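Local coordinates for protein acid phosphatase (Mycobacterium tuberculosis, PDB 2A6P) that removes phosphate from a broad range of phosphomonoesters, including fructose 1,6-bisphosphate, and so can sustain gluconeogenesis, while showing negligible phosphoglycerate mutase activity, at residues W23-T33 against E90-T101; F174-I183 against L193-H201. All blocks are in the same frame, centred on the assembly; numbering follows the deposited sequence.

Contact 1 (W23-T33 against E90-T101); sequences WSTLGRHTGGT and EWDYGSYEGLTT. With SO4 (sulfate ion), chain C.
His29 inserts between Tyr93 and the Leu99-Thr101 backbone, joining two loops that border the catalytic pocket of this branch 1 histidine phosphatase: 23-33 follows the first strand, and 90-101 begins with Glu90, the proton donor/acceptor by similarity. Followed outward, His29 CB lies over the centre of the Tyr93 ring, 3.7 Å from its centroid and almost on the ring normal, a CH-pi contact. With CG anti to the carbonyl carbon (chi1 -72°), the imidazole runs on across Tyr93 and turns an edge to its face; the planes stand at 79°, a T-shaped pair in which CD2 comes within 3.3 Å of Tyr93 CE2. On the other flank His29 ND1 donates to Leu99 O at 2.8 Å, the acceptor tilted 16° from the ring plane. That carbonyl also takes His29 N, which sits above the carbonyl plane; the ND1 bond is the one that limits turning of the ring. Farther out, CE1 passes Thr101 OG1 at 3.4 Å, and a water bridges His29 NE2 to that hydroxyl.

Backbone and charged groups extend the join. Gly98 N donates to His29 O, while Arg28 NE reaches Gly98 O on a lone pair, within the guanidinium plane; one face of that guanidinium rests on Trp23. Glu97, bent at chi2, turns its carboxylate toward the backbone of 31-33, where OE2 accepts from Gly31 N on the syn side at 2.9 Å. Gly31 N also lies at the edge of the Tyr93 ring, near CD1, and a water links Glu97 OE1 to Gly32 N. A sulfate ion, probably from the crystallisation liquor and also held by Arg17 and Thr21, receives a hydrogen bond from Thr30 OG1 to its O4 at 3.2 Å.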
loop_
_atom_site.group_PDB
_atom_site.type_symbol
_atom_site.label_atom_id
_atom_site.label_comp_id
_atom_site.label_asym_id
_atom_site.label_seq_id
_atom_site.Cartn_x
_atom_site.Cartn_y
_atom_site.Cartn_z
ATOM N N TRP A 23 21.753 -11.706 4.952
ATOM C CA TRP A 23 21.767 -11.335 3.537
ATOM C C TRP A 23 20.830 -10.167 3.203
ATOM O O TRP A 23 21.183 -9.283 2.417
ATOM C CB TRP A 23 21.405 -12.548 2.671
ATOM C CG TRP A 23 22.528 -13.533 2.461
ATOM C CD1 TRP A 23 23.517 -13.857 3.349
ATOM C CD2 TRP A 23 22.751 -14.348 1.297
ATOM N NE1 TRP A 23 24.341 -14.823 2.809
ATOM C CE2 TRP A 23 23.893 -15.142 1.552
ATOM C CE3 TRP A 23 22.096 -14.485 0.063
ATOM C CZ2 TRP A 23 24.394 -16.061 0.617
ATOM C CZ3 TRP A 23 22.596 -15.398 -0.865
ATOM C CH2 TRP A 23 23.733 -16.174 -0.581
ATOM N N SER A 24 19.640 -10.155 3.796
ATOM C CA SER A 24 18.686 -9.082 3.517
ATOM C C SER A 24 19.212 -7.722 3.946
ATOM O O SER A 24 19.009 -6.726 3.250
ATOM C CB SER A 24 17.343 -9.345 4.202
ATOM O OG SER A 24 17.455 -9.267 5.606
ATOM N N THR A 25 19.889 -7.682 5.090
ATOM C CA THR A 25 20.436 -6.436 5.609
ATOM C C THR A 25 21.471 -5.849 4.662
ATOM O O THR A 25 21.689 -4.638 4.652
ATOM C CB THR A 25 21.106 -6.649 6.963
ATOM O OG1 THR A 25 22.232 -7.517 6.801
ATOM C CG2 THR A 25 20.136 -7.284 7.933
ATOM N N LEU A 26 22.104 -6.714 3.873
ATOM C CA LEU A 26 23.122 -6.292 2.920
ATOM C C LEU A 26 22.543 -6.021 1.541
ATOM O O LEU A 26 23.265 -5.621 0.625
ATOM C CB LEU A 26 24.223 -7.357 2.808
ATOM C CG LEU A 26 25.080 -7.549 4.067
ATOM C CD1 LEU A 26 26.072 -8.656 3.836
ATOM C CD2 LEU A 26 25.808 -6.256 4.406
ATOM N N GLY A 27 21.243 -6.248 1.394
ATOM C CA GLY A 27 20.591 -6.019 0.117
ATOM C C GLY A 27 20.884 -7.111 -0.892
ATOM O O GLY A 27 20.713 -6.896 -2.096
ATOM N N ARG A 28 21.324 -8.274 -0.403
ATOM C CA ARG A 28 21.651 -9.413 -1.257
ATOM C C ARG A 28 20.380 -10.170 -1.632
ATOM O O ARG A 28 19.476 -10.316 -0.817
ATOM C CB ARG A 28 22.620 -10.353 -0.532
ATOM C CG ARG A 28 23.911 -9.680 -0.080
ATOM C CD ARG A 28 24.848 -10.645 0.647
ATOM N NE ARG A 28 25.424 -11.652 -0.243
ATOM C CZ ARG A 28 26.292 -12.587 0.146
ATOM N NH1 ARG A 28 26.678 -12.635 1.417
ATOM N NH2 ARG A 28 26.775 -13.472 -0.730
ATOM N N HIS A 29 20.302 -10.628 -2.875
ATOM C CA HIS A 29 19.139 -11.373 -3.342
ATOM C C HIS A 29 19.256 -12.830 -2.904
ATOM O O HIS A 29 20.211 -13.515 -3.267
ATOM C CB HIS A 29 19.022 -11.286 -4.868
ATOM C CG HIS A 29 18.580 -9.939 -5.366
ATOM N ND1 HIS A 29 19.387 -8.822 -5.319
ATOM C CD2 HIS A 29 17.395 -9.524 -5.877
ATOM C CE1 HIS A 29 18.719 -7.778 -5.778
ATOM N NE2 HIS A 29 17.508 -8.177 -6.122
ATOM N N THR A 30 18.278 -13.286 -2.120
ATOM C CA THR A 30 18.254 -14.659 -1.608
ATOM C C THR A 30 17.051 -15.425 -2.162
ATOM O O THR A 30 15.905 -15.050 -1.932
ATOM C CB THR A 30 18.172 -14.681 -0.061
ATOM O OG1 THR A 30 19.151 -13.785 0.484
ATOM C CG2 THR A 30 18.429 -16.084 0.472
ATOM N N GLY A 31 17.332 -16.494 -2.900
ATOM C CA GLY A 31 16.285 -17.306 -3.489
ATOM C C GLY A 31 16.251 -18.655 -2.803
ATOM O O GLY A 31 15.707 -18.779 -1.706
ATOM N N GLY A 32 16.839 -19.667 -3.434
ATOM C CA GLY A 32 16.864 -20.986 -2.831
ATOM C C GLY A 32 17.826 -21.133 -1.661
ATOM O O GLY A 32 17.683 -22.061 -0.864
ATOM N N THR A 33 18.802 -20.233 -1.547
ATOM C CA THR A 33 19.771 -20.304 -0.456
ATOM C C THR A 33 19.093 -20.280 0.920
ATOM O O THR A 33 18.257 -19.428 1.203
ATOM C CB THR A 33 20.781 -19.138 -0.534
ATOM O OG1 THR A 33 21.428 -19.155 -1.809
ATOM C CG2 THR A 33 21.839 -19.268 0.550
ATOM N N GLU A 90 10.607 -17.655 -3.014
ATOM C CA GLU A 90 11.060 -16.392 -3.582
ATOM C C GLU A 90 11.408 -16.572 -5.050
ATOM O O GLU A 90 11.517 -17.694 -5.539
ATOM C CB GLU A 90 12.290 -15.864 -2.833
ATOM C CG GLU A 90 12.837 -14.540 -3.372
ATOM C CD GLU A 90 11.781 -13.443 -3.433
ATOM O OE1 GLU A 90 10.824 -13.546 -4.237
ATOM O OE2 GLU A 90 11.910 -12.472 -2.661
ATOM N N TRP A 91 11.562 -15.453 -5.747
ATOM C CA TRP A 91 11.932 -15.453 -7.154
ATOM C C TRP A 91 13.250 -16.220 -7.255
ATOM O O TRP A 91 14.164 -15.953 -6.489
ATOM C CB TRP A 91 12.156 -14.004 -7.615
ATOM C CG TRP A 91 12.131 -13.782 -9.096
ATOM C CD1 TRP A 91 12.841 -14.461 -10.044
ATOM C CD2 TRP A 91 11.364 -12.788 -9.801
ATOM N NE1 TRP A 91 12.563 -13.956 -11.292
ATOM C CE2 TRP A 91 11.661 -12.930 -11.175
ATOM C CE3 TRP A 91 10.453 -11.793 -9.403
ATOM C CZ2 TRP A 91 11.080 -12.111 -12.161
ATOM C CZ3 TRP A 91 9.872 -10.975 -10.386
ATOM C CH2 TRP A 91 10.190 -11.144 -11.747
ATOM N N ASP A 92 13.343 -17.180 -8.172
ATOM C CA ASP A 92 14.587 -17.936 -8.367
ATOM C C ASP A 92 15.582 -17.001 -9.046
ATOM O O ASP A 92 15.415 -16.670 -10.217
ATOM C CB ASP A 92 14.345 -19.145 -9.262
ATOM C CG ASP A 92 15.620 -19.922 -9.550
ATOM O OD1 ASP A 92 16.702 -19.511 -9.071
ATOM O OD2 ASP A 92 15.534 -20.942 -10.262
ATOM N N TYR A 93 16.614 -16.578 -8.322
ATOM C CA TYR A 93 17.589 -15.639 -8.873
ATOM C C TYR A 93 18.681 -16.209 -9.759
ATOM O O TYR A 93 19.495 -15.458 -10.287
ATOM C CB TYR A 93 18.223 -14.827 -7.743
ATOM C CG TYR A 93 17.210 -14.007 -6.966
ATOM C CD1 TYR A 93 16.880 -14.331 -5.649
ATOM C CD2 TYR A 93 16.574 -12.907 -7.556
ATOM C CE1 TYR A 93 15.943 -13.583 -4.929
ATOM C CE2 TYR A 93 15.634 -12.151 -6.854
ATOM C CZ TYR A 93 15.322 -12.493 -5.540
ATOM O OH TYR A 93 14.391 -11.747 -4.856
ATOM N N GLY A 94 18.699 -17.523 -9.934
ATOM C CA GLY A 94 19.717 -18.126 -10.778
ATOM C C GLY A 94 21.120 -17.563 -10.592
ATOM O O GLY A 94 21.657 -17.560 -9.488
ATOM N N SER A 95 21.706 -17.061 -11.671
ATOM C CA SER A 95 23.064 -16.523 -11.642
ATOM C C SER A 95 23.267 -15.360 -10.671
ATOM O O SER A 95 24.371 -15.151 -10.165
ATOM C CB SER A 95 23.469 -16.056 -13.048
ATOM O OG SER A 95 23.196 -17.036 -14.038
ATOM N N TYR A 96 22.207 -14.598 -10.421
ATOM C CA TYR A 96 22.289 -13.436 -9.544
ATOM C C TYR A 96 22.180 -13.729 -8.045
ATOM O O TYR A 96 22.336 -12.836 -7.209
ATOM C CB TYR A 96 21.224 -12.423 -9.966
ATOM C CG TYR A 96 21.462 -11.798 -11.329
ATOM C CD1 TYR A 96 20.492 -10.988 -11.919
ATOM C CD2 TYR A 96 22.660 -11.992 -12.018
ATOM C CE1 TYR A 96 20.699 -10.387 -13.153
ATOM C CE2 TYR A 96 22.881 -11.390 -13.267
ATOM C CZ TYR A 96 21.893 -10.589 -13.826
ATOM O OH TYR A 96 22.093 -9.986 -15.053
ATOM N N GLU A 97 21.914 -14.977 -7.700
ATOM C CA GLU A 97 21.820 -15.359 -6.298
ATOM C C GLU A 97 23.008 -14.766 -5.528
ATOM O O GLU A 97 24.157 -14.904 -5.934
ATOM C CB GLU A 97 21.847 -16.887 -6.187
ATOM C CG GLU A 97 21.727 -17.446 -4.776
ATOM C CD GLU A 97 20.313 -17.374 -4.248
ATOM O OE1 GLU A 97 19.388 -17.276 -5.083
ATOM O OE2 GLU A 97 20.123 -17.430 -3.011
ATOM N N GLY A 98 22.726 -14.083 -4.429
ATOM C CA GLY A 98 23.798 -13.516 -3.634
ATOM C C GLY A 98 24.233 -12.112 -4.013
ATOM O O GLY A 98 24.873 -11.446 -3.210
ATOM N N LEU A 99 23.891 -11.654 -5.217
ATOM C CA LEU A 99 24.290 -10.314 -5.667
ATOM C C LEU A 99 23.339 -9.211 -5.218
ATOM O O LEU A 99 22.142 -9.435 -5.050
ATOM C CB LEU A 99 24.392 -10.263 -7.202
ATOM C CG LEU A 99 25.438 -11.122 -7.916
ATOM C CD1 LEU A 99 25.330 -10.892 -9.413
ATOM C CD2 LEU A 99 26.841 -10.755 -7.437
ATOM N N THR A 100 23.882 -8.014 -5.025
ATOM C CA THR A 100 23.070 -6.872 -4.645
ATOM C C THR A 100 22.682 -6.205 -5.962
ATOM O O THR A 100 23.241 -6.530 -7.015
ATOM C CB THR A 100 23.863 -5.861 -3.806
ATOM O OG1 THR A 100 24.948 -5.339 -4.588
ATOM C CG2 THR A 100 24.396 -6.525 -2.542
ATOM N N THR A 101 21.738 -5.270 -5.904
ATOM C CA THR A 101 21.277 -4.580 -7.102
ATOM C C THR A 101 22.405 -3.778 -7.775
ATOM O O THR A 101 22.524 -3.773 -9.000
ATOM C CB THR A 101 20.073 -3.663 -6.766
ATOM O OG1 THR A 101 19.023 -4.444 -6.164
ATOM C CG2 THR A 101 19.539 -3.012 -8.020
HETATM S S SO4 C . 16.045 -12.030 1.920
HETATM O O1 SO4 C . 15.449 -10.855 2.632
HETATM O O2 SO4 C . 16.915 -12.792 2.959
HETATM O O3 SO4 C . 15.009 -12.917 1.553
HETATM O O4 SO4 C . 16.982 -11.452 0.997
HETATM O O HOH W 1 20.281 -4.529 -3.062
HETATM O O HOH W 2 16.154 -5.454 -6.426
HETATM O O HOH W 3 12.623 -19.255 -2.103
HETATM O O HOH W 4 17.640 -19.065 -5.879
#

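Contact 2 (F174-I183 against L193-H201); sequences FAMPTASIGI and LAVLGLTGH
Ile181 and Ile183 pair with Leu198 and Val195 as antiparallel neighbours; the short strand axes approach to 4.4 Å with their directions 170° apart. Backbone hydrogen bonds define the register. Ile181 and Leu198 exchange two, each meeting a carbonyl lone pair in plane. Two residues on, Ile183 N donates to Val195 O at 2.8 Å, and Ile183 O accepts from both Val195 N and Ala194 N, the latter arriving almost in line with the carbonyl at 2.7 Å. Two residues thus face one, a classic beta bulge. The partners shift again at Gly197, whose positive phi turns the corner before Leu198.

Apolar contacts follow the pairing. Ile183 and Val195 run alongside each other in the same direction, CB to CB 3.8 Å, and Ile183 CD1 reaches Val195 CG2. Ile181 CB meets Leu198 CB at 4.0 Å on the same face, which leads on to Leu52 of helix 39-53. Leu196, its CG anti to the backbone N (chi1 -174°), carries CD1 to 3.3 Å from Ala175 O and brings CD2 to the edge of the Phe174 ring. Phe174, Leu193 and Leu196 also pack against the second subunit.

Polar groups, water and the His201 ring complete the join. Ser180 OG donates to Pro177 O across the type II turn 177-180, and one water connects Ala175 O, Ser180 OG and Gly197 N. At the last modelled residue Thr199 CG2 covers one face of the His201 ring, 3.4 Å above its plane, while His201 CE1 approaches Ala179 CB at 3.6 Å. The whole is a bulged beta hairpin at the edge of the mixed sheet of the histidine phosphatase fold, its outermost strand making backbone hydrogen bonds, through Leu193 and Leu196, to the second subunit of the homodimer.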
loop_
_atom_site.group_PDB
_atom_site.type_symbol
_atom_site.label_atom_id
_atom_site.label_comp_id
_atom_site.label_asym_id
_atom_site.label_seq_id
_atom_site.Cartn_x
_atom_site.Cartn_y
_atom_site.Cartn_z
ATOM N N PHE A 174 5.741 -1.253 -5.333
ATOM C CA PHE A 174 5.272 -1.590 -3.997
ATOM C C PHE A 174 6.381 -2.112 -3.096
ATOM O O PHE A 174 7.061 -3.072 -3.447
ATOM C CB PHE A 174 4.172 -2.654 -4.070
ATOM C CG PHE A 174 3.082 -2.339 -5.055
ATOM C CD1 PHE A 174 3.015 -3.006 -6.283
ATOM C CD2 PHE A 174 2.136 -1.364 -4.769
ATOM C CE1 PHE A 174 2.020 -2.710 -7.217
ATOM C CE2 PHE A 174 1.129 -1.051 -5.696
ATOM C CZ PHE A 174 1.071 -1.728 -6.928
ATOM N N ALA A 175 6.551 -1.493 -1.932
ATOM C CA ALA A 175 7.577 -1.934 -0.989
ATOM C C ALA A 175 7.052 -3.141 -0.211
ATOM O O ALA A 175 5.843 -3.397 -0.184
ATOM C CB ALA A 175 7.932 -0.815 -0.025
ATOM N N MET A 176 7.964 -3.872 0.420
ATOM C CA MET A 176 7.626 -5.048 1.210
ATOM C C MET A 176 8.842 -5.336 2.069
ATOM O O MET A 176 9.634 -6.222 1.747
ATOM C CB MET A 176 7.355 -6.256 0.303
ATOM C CG MET A 176 6.656 -7.451 0.982
ATOM S SD MET A 176 4.824 -7.287 1.170
ATOM C CE MET A 176 4.540 -8.347 2.587
ATOM N N PRO A 177 9.024 -4.573 3.166
ATOM C CA PRO A 177 10.183 -4.795 4.048
ATOM C C PRO A 177 10.064 -6.071 4.874
ATOM O O PRO A 177 8.995 -6.689 4.927
ATOM C CB PRO A 177 10.232 -3.517 4.903
ATOM C CG PRO A 177 8.790 -3.065 4.942
ATOM C CD PRO A 177 8.289 -3.346 3.532
ATOM N N THR A 178 11.167 -6.470 5.506
ATOM C CA THR A 178 11.191 -7.692 6.308
ATOM C C THR A 178 10.204 -7.625 7.459
ATOM O O THR A 178 10.124 -6.630 8.171
ATOM C CB THR A 178 12.587 -7.957 6.894
ATOM O OG1 THR A 178 12.962 -6.866 7.738
ATOM C CG2 THR A 178 13.612 -8.116 5.785
ATOM N N ALA A 179 9.461 -8.708 7.641
ATOM C CA ALA A 179 8.463 -8.805 8.701
ATOM C C ALA A 179 7.320 -7.818 8.523
ATOM O O ALA A 179 6.677 -7.436 9.499
ATOM C CB ALA A 179 9.120 -8.600 10.070
ATOM N N SER A 180 7.063 -7.405 7.285
ATOM C CA SER A 180 5.966 -6.477 7.014
ATOM C C SER A 180 4.737 -7.226 6.475
ATOM O O SER A 180 4.848 -8.321 5.907
ATOM C CB SER A 180 6.407 -5.410 6.013
ATOM O OG SER A 180 6.604 -5.959 4.724
ATOM N N ILE A 181 3.572 -6.616 6.654
ATOM C CA ILE A 181 2.301 -7.187 6.228
ATOM C C ILE A 181 1.579 -6.332 5.175
ATOM O O ILE A 181 1.524 -5.105 5.282
ATOM C CB ILE A 181 1.351 -7.367 7.456
ATOM C CG1 ILE A 181 1.988 -8.319 8.483
ATOM C CG2 ILE A 181 -0.025 -7.870 7.008
ATOM C CD1 ILE A 181 1.228 -8.378 9.802
ATOM N N GLY A 182 1.055 -7.001 4.150
ATOM C CA GLY A 182 0.288 -6.336 3.109
ATOM C C GLY A 182 -1.071 -7.020 3.152
ATOM O O GLY A 182 -1.116 -8.220 3.441
ATOM N N ILE A 183 -2.166 -6.289 2.902
ATOM C CA ILE A 183 -3.512 -6.876 2.948
ATOM C C ILE A 183 -4.333 -6.563 1.699
ATOM O O ILE A 183 -4.506 -5.406 1.329
ATOM C CB ILE A 183 -4.299 -6.389 4.195
ATOM C CG1 ILE A 183 -3.547 -6.782 5.472
ATOM C CG2 ILE A 183 -5.705 -6.962 4.187
ATOM C CD1 ILE A 183 -4.213 -6.360 6.728
ATOM N N LEU A 193 -5.769 -3.260 -3.035
ATOM C CA LEU A 193 -4.702 -3.338 -2.026
ATOM C C LEU A 193 -5.209 -2.458 -0.873
ATOM O O LEU A 193 -5.394 -1.244 -1.051
ATOM C CB LEU A 193 -3.386 -2.735 -2.560
ATOM C CG LEU A 193 -2.012 -3.210 -2.047
ATOM C CD1 LEU A 193 -1.066 -2.023 -2.008
ATOM C CD2 LEU A 193 -2.101 -3.853 -0.672
ATOM N N ALA A 194 -5.421 -3.056 0.296
ATOM C CA ALA A 194 -5.923 -2.304 1.451
ATOM C C ALA A 194 -4.834 -1.777 2.396
ATOM O O ALA A 194 -4.894 -0.620 2.839
ATOM C CB ALA A 194 -6.928 -3.169 2.237
ATOM N N VAL A 195 -3.854 -2.628 2.711
ATOM C CA VAL A 195 -2.764 -2.256 3.601
ATOM C C VAL A 195 -1.408 -2.687 3.020
ATOM O O VAL A 195 -1.298 -3.729 2.376
ATOM C CB VAL A 195 -2.949 -2.908 5.004
ATOM C CG1 VAL A 195 -1.834 -2.461 5.948
ATOM C CG2 VAL A 195 -4.329 -2.538 5.592
ATOM N N LEU A 196 -0.383 -1.868 3.246
ATOM C CA LEU A 196 0.966 -2.157 2.770
ATOM C C LEU A 196 2.000 -1.604 3.746
ATOM O O LEU A 196 1.789 -0.565 4.375
ATOM C CB LEU A 196 1.209 -1.539 1.384
ATOM C CG LEU A 196 2.557 -1.902 0.731
ATOM C CD1 LEU A 196 2.598 -3.396 0.443
ATOM C CD2 LEU A 196 2.767 -1.117 -0.559
ATOM N N GLY A 197 3.110 -2.311 3.881
ATOM C CA GLY A 197 4.160 -1.851 4.762
ATOM C C GLY A 197 3.791 -1.792 6.231
ATOM O O GLY A 197 4.377 -1.001 6.992
ATOM N N LEU A 198 2.825 -2.612 6.639
ATOM C CA LEU A 198 2.407 -2.650 8.038
ATOM C C LEU A 198 3.538 -3.334 8.809
ATOM O O LEU A 198 3.972 -4.431 8.447
ATOM C CB LEU A 198 1.123 -3.471 8.197
ATOM C CG LEU A 198 0.106 -3.080 9.268
ATOM C CD1 LEU A 198 -0.735 -4.304 9.591
ATOM C CD2 LEU A 198 0.794 -2.574 10.522
ATOM N N THR A 199 3.999 -2.688 9.872
ATOM C CA THR A 199 5.094 -3.200 10.689
ATOM C C THR A 199 4.770 -3.155 12.182
ATOM O O THR A 199 4.255 -2.152 12.691
ATOM C CB THR A 199 6.391 -2.374 10.424
ATOM O OG1 THR A 199 7.102 -2.938 9.312
ATOM C CG2 THR A 199 7.284 -2.343 11.645
ATOM N N GLY A 200 5.084 -4.245 12.877
ATOM C CA GLY A 200 4.837 -4.306 14.307
ATOM C C GLY A 200 6.109 -4.101 15.117
ATOM O O GLY A 200 6.088 -4.217 16.342
ATOM N N HIS A 201 7.212 -3.785 14.436
ATOM C CA HIS A 201 8.506 -3.583 15.093
ATOM C C HIS A 201 9.115 -2.198 14.875
ATOM O O HIS A 201 9.670 -1.646 15.854
ATOM C CB HIS A 201 9.511 -4.643 14.626
ATOM C CG HIS A 201 9.707 -4.680 13.143
ATOM N ND1 HIS A 201 8.829 -5.313 12.291
ATOM C CD2 HIS A 201 10.681 -4.154 12.361
ATOM C CE1 HIS A 201 9.253 -5.178 11.047
ATOM N NE2 HIS A 201 10.376 -4.480 11.062
HETATM O O HOH W 5 4.580 -4.425 2.644
HETATM O O HOH W 6 7.044 -6.977 12.503
#

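Contact 1 closes before contact 2 opens along the chain, and their centres stand 20 Å apart within one histidine phosphatase domain. Contact 1 ties together loops that follow strands 13-17 and 83-84; contact 2 forms the hairpin of strands 180-187 and 190-199, and strand 180-187 runs antiparallel beside 13-17. That first strand therefore connects them: it pairs with the hairpin and then leads into loop 23-33. The two contacts touch where Ser24 OG packs 4.0 Å from Thr178 CG2. Near this junction lie His18, the inferred phosphohistidine, and the sulfate, which is consistent with both contacts flanking the pocket, while contact 2 also extends to the dimer interface.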